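Local coordinates for ABC transporter substrate-binding protein (Vibrio cholerae, PDB 3LKV) that probably serves as the substrate-binding component of an ABC transporter that holds phenylalanine in its pocket and also binds zinc ions, at residues A[274-279]-A[292-297]. Sequence-based numbering, arbitrary orientation.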
loop_
_atom_site.group_PDB
_atom_site.type_symbol
_atom_site.label_atom_id
_atom_site.label_comp_id
_atom_site.label_asym_id
_atom_site.label_seq_id
_atom_site.Cartn_x
_atom_site.Cartn_y
_atom_site.Cartn_z
ATOM N N SER A 274 20.141 -18.911 -8.286
ATOM C CA SER A 274 19.214 -18.380 -9.253
ATOM C C SER A 274 18.257 -19.502 -9.602
ATOM O O SER A 274 18.626 -20.647 -9.502
ATOM C CB SER A 274 19.990 -17.899 -10.482
ATOM O OG SER A 274 21.099 -17.074 -10.114
ATOM N N ASP A 275 17.026 -19.200 -10.002
ATOM C CA ASP A 275 16.108 -20.278 -10.404
ATOM C C ASP A 275 16.071 -20.378 -11.920
ATOM O O ASP A 275 15.886 -19.381 -12.617
ATOM C CB ASP A 275 14.697 -20.056 -9.861
ATOM C CG ASP A 275 14.662 -19.960 -8.335
ATOM O OD1 ASP A 275 15.120 -20.926 -7.688
ATOM O OD2 ASP A 275 14.216 -18.913 -7.801
ATOM N N LEU A 276 16.264 -21.595 -12.414
ATOM C CA LEU A 276 16.128 -21.913 -13.817
ATOM C C LEU A 276 14.668 -22.041 -14.163
ATOM O O LEU A 276 13.990 -22.916 -13.655
ATOM C CB LEU A 276 16.863 -23.222 -14.110
ATOM C CG LEU A 276 16.835 -23.759 -15.543
ATOM C CD1 LEU A 276 17.060 -22.649 -16.550
ATOM C CD2 LEU A 276 17.875 -24.980 -15.725
ATOM N N VAL A 277 14.176 -21.160 -15.022
ATOM C CA VAL A 277 12.784 -21.173 -15.451
ATOM C C VAL A 277 12.757 -21.259 -16.985
ATOM O O VAL A 277 13.609 -20.663 -17.632
ATOM C CB VAL A 277 12.089 -19.906 -14.971
ATOM C CG1 VAL A 277 10.647 -19.852 -15.469
ATOM C CG2 VAL A 277 12.218 -19.771 -13.396
ATOM N N ILE A 278 11.818 -22.034 -17.548
ATOM C CA ILE A 278 11.696 -22.268 -19.008
ATOM C C ILE A 278 10.308 -21.870 -19.476
ATOM O O ILE A 278 9.322 -22.222 -18.834
ATOM C CB ILE A 278 11.870 -23.763 -19.405
ATOM C CG1 ILE A 278 13.205 -24.326 -18.942
ATOM C CG2 ILE A 278 11.727 -23.945 -20.921
ATOM C CD1 ILE A 278 14.393 -23.415 -19.195
ATOM N N ASN A 279 10.222 -21.137 -20.582
ATOM C CA ASN A 279 8.942 -20.836 -21.187
ATOM C C ASN A 279 8.699 -21.740 -22.405
ATOM O O ASN A 279 9.080 -21.418 -23.538
ATOM C CB ASN A 279 8.831 -19.371 -21.550
ATOM C CG ASN A 279 7.417 -18.981 -21.877
ATOM O OD1 ASN A 279 6.598 -19.824 -22.276
ATOM N ND2 ASN A 279 7.100 -17.709 -21.700
ATOM N N GLU A 292 16.430 -32.162 -22.998
ATOM C CA GLU A 292 15.914 -32.909 -21.845
ATOM C C GLU A 292 16.684 -32.596 -20.584
ATOM O O GLU A 292 16.057 -32.363 -19.561
ATOM C CB GLU A 292 15.878 -34.462 -22.073
ATOM C CG GLU A 292 14.578 -35.060 -22.760
ATOM C CD GLU A 292 13.326 -34.139 -22.733
ATOM O OE1 GLU A 292 12.428 -34.333 -21.890
ATOM O OE2 GLU A 292 13.241 -33.207 -23.567
ATOM N N ALA A 293 18.017 -32.578 -20.652
ATOM C CA ALA A 293 18.828 -32.338 -19.449
ATOM C C ALA A 293 18.463 -30.978 -18.768
ATOM O O ALA A 293 18.564 -30.821 -17.532
ATOM C CB ALA A 293 20.326 -32.405 -19.773
ATOM N N VAL A 294 18.015 -30.023 -19.587
ATOM C CA VAL A 294 17.652 -28.699 -19.119
ATOM C C VAL A 294 16.235 -28.725 -18.557
ATOM O O VAL A 294 16.014 -28.229 -17.450
ATOM C CB VAL A 294 17.804 -27.640 -20.247
ATOM C CG1 VAL A 294 17.205 -26.323 -19.826
ATOM C CG2 VAL A 294 19.243 -27.467 -20.586
ATOM N N LEU A 295 15.288 -29.299 -19.305
ATOM C CA LEU A 295 13.882 -29.388 -18.853
ATOM C C LEU A 295 13.773 -30.119 -17.497
ATOM O O LEU A 295 12.906 -29.792 -16.675
ATOM C CB LEU A 295 12.998 -30.106 -19.889
ATOM C CG LEU A 295 12.500 -29.358 -21.130
ATOM C CD1 LEU A 295 11.836 -30.302 -22.145
ATOM C CD2 LEU A 295 11.528 -28.241 -20.725
ATOM N N ALA A 296 14.657 -31.100 -17.289
ATOM C CA ALA A 296 14.768 -31.851 -16.018
ATOM C C ALA A 296 15.176 -30.989 -14.815
ATOM O O ALA A 296 14.672 -31.216 -13.713
ATOM C CB ALA A 296 15.751 -33.021 -16.163
ATOM N N ARG A 297 16.087 -30.025 -15.025
ATOM C CA ARG A 297 16.526 -29.094 -13.964
ATOM C C ARG A 297 15.585 -27.902 -13.731
ATOM O O ARG A 297 15.828 -27.111 -12.840
ATOM C CB ARG A 297 17.922 -28.542 -14.277
ATOM C CG ARG A 297 19.036 -29.577 -14.293
ATOM C CD ARG A 297 20.439 -28.965 -14.024
ATOM N NE ARG A 297 20.734 -27.777 -14.828
ATOM C CZ ARG A 297 21.041 -27.785 -16.125
ATOM N NH1 ARG A 297 21.092 -28.919 -16.822
ATOM N NH2 ARG A 297 21.294 -26.647 -16.742
#
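Leu-276 holds CG anti to its backbone N (chi1 179°), whereas Ile-278 places CG1 anti to the carbonyl carbon, and these two side chains, alternating with Asp-275 and Val-277, whose side chains start away from the helix, give strand 275-278 an apolar face toward helix 292-297. The strand is the antiparallel edge of the mixed sheet in one lobe of a periplasmic-binding-protein fold, paired through its backbone with strand 237-240, and the short helix near the C-terminus packs on the sheet face at this edge. The two axes approach to 8.6 Å and run at 117° to each other; Leu-276 reaches Val-294 and Arg-297, Ile-278 reaches Val-294 and Leu-295, and Val-294 is thus common to both.

At one end, the CD2 methyl of Leu-276 sits 3.8 Å from CB of Arg-297. The arginine chain bends at chi3 (-48°), which brings its guanidinium round to the same methyl, with NH2 3.9 Å from Leu-276 CD2. The group approaches obliquely, its NH2 engaged in a salt bridge with Glu-135 on helix 126-136, so that the charge is paired while the aliphatic root of the side chain lies against leucine. That helix also joins the buried cluster through Leu-132, which touches both Leu-276 and Arg-297, and through Ile-136, which touches Val-294.

Val-294, with CG1 anti to its backbone N, turns this methyl toward both strand side chains, 4.4 Å from Leu-276 CD2. Leu-295 starts away from the strand, but its end returns to set CD2 4.3 Å from CG2 of Ile-278. The remaining branch of the isoleucine crosses Val-294 at about a right angle, CD1 lying 4.1 Å from Val-294 CG1.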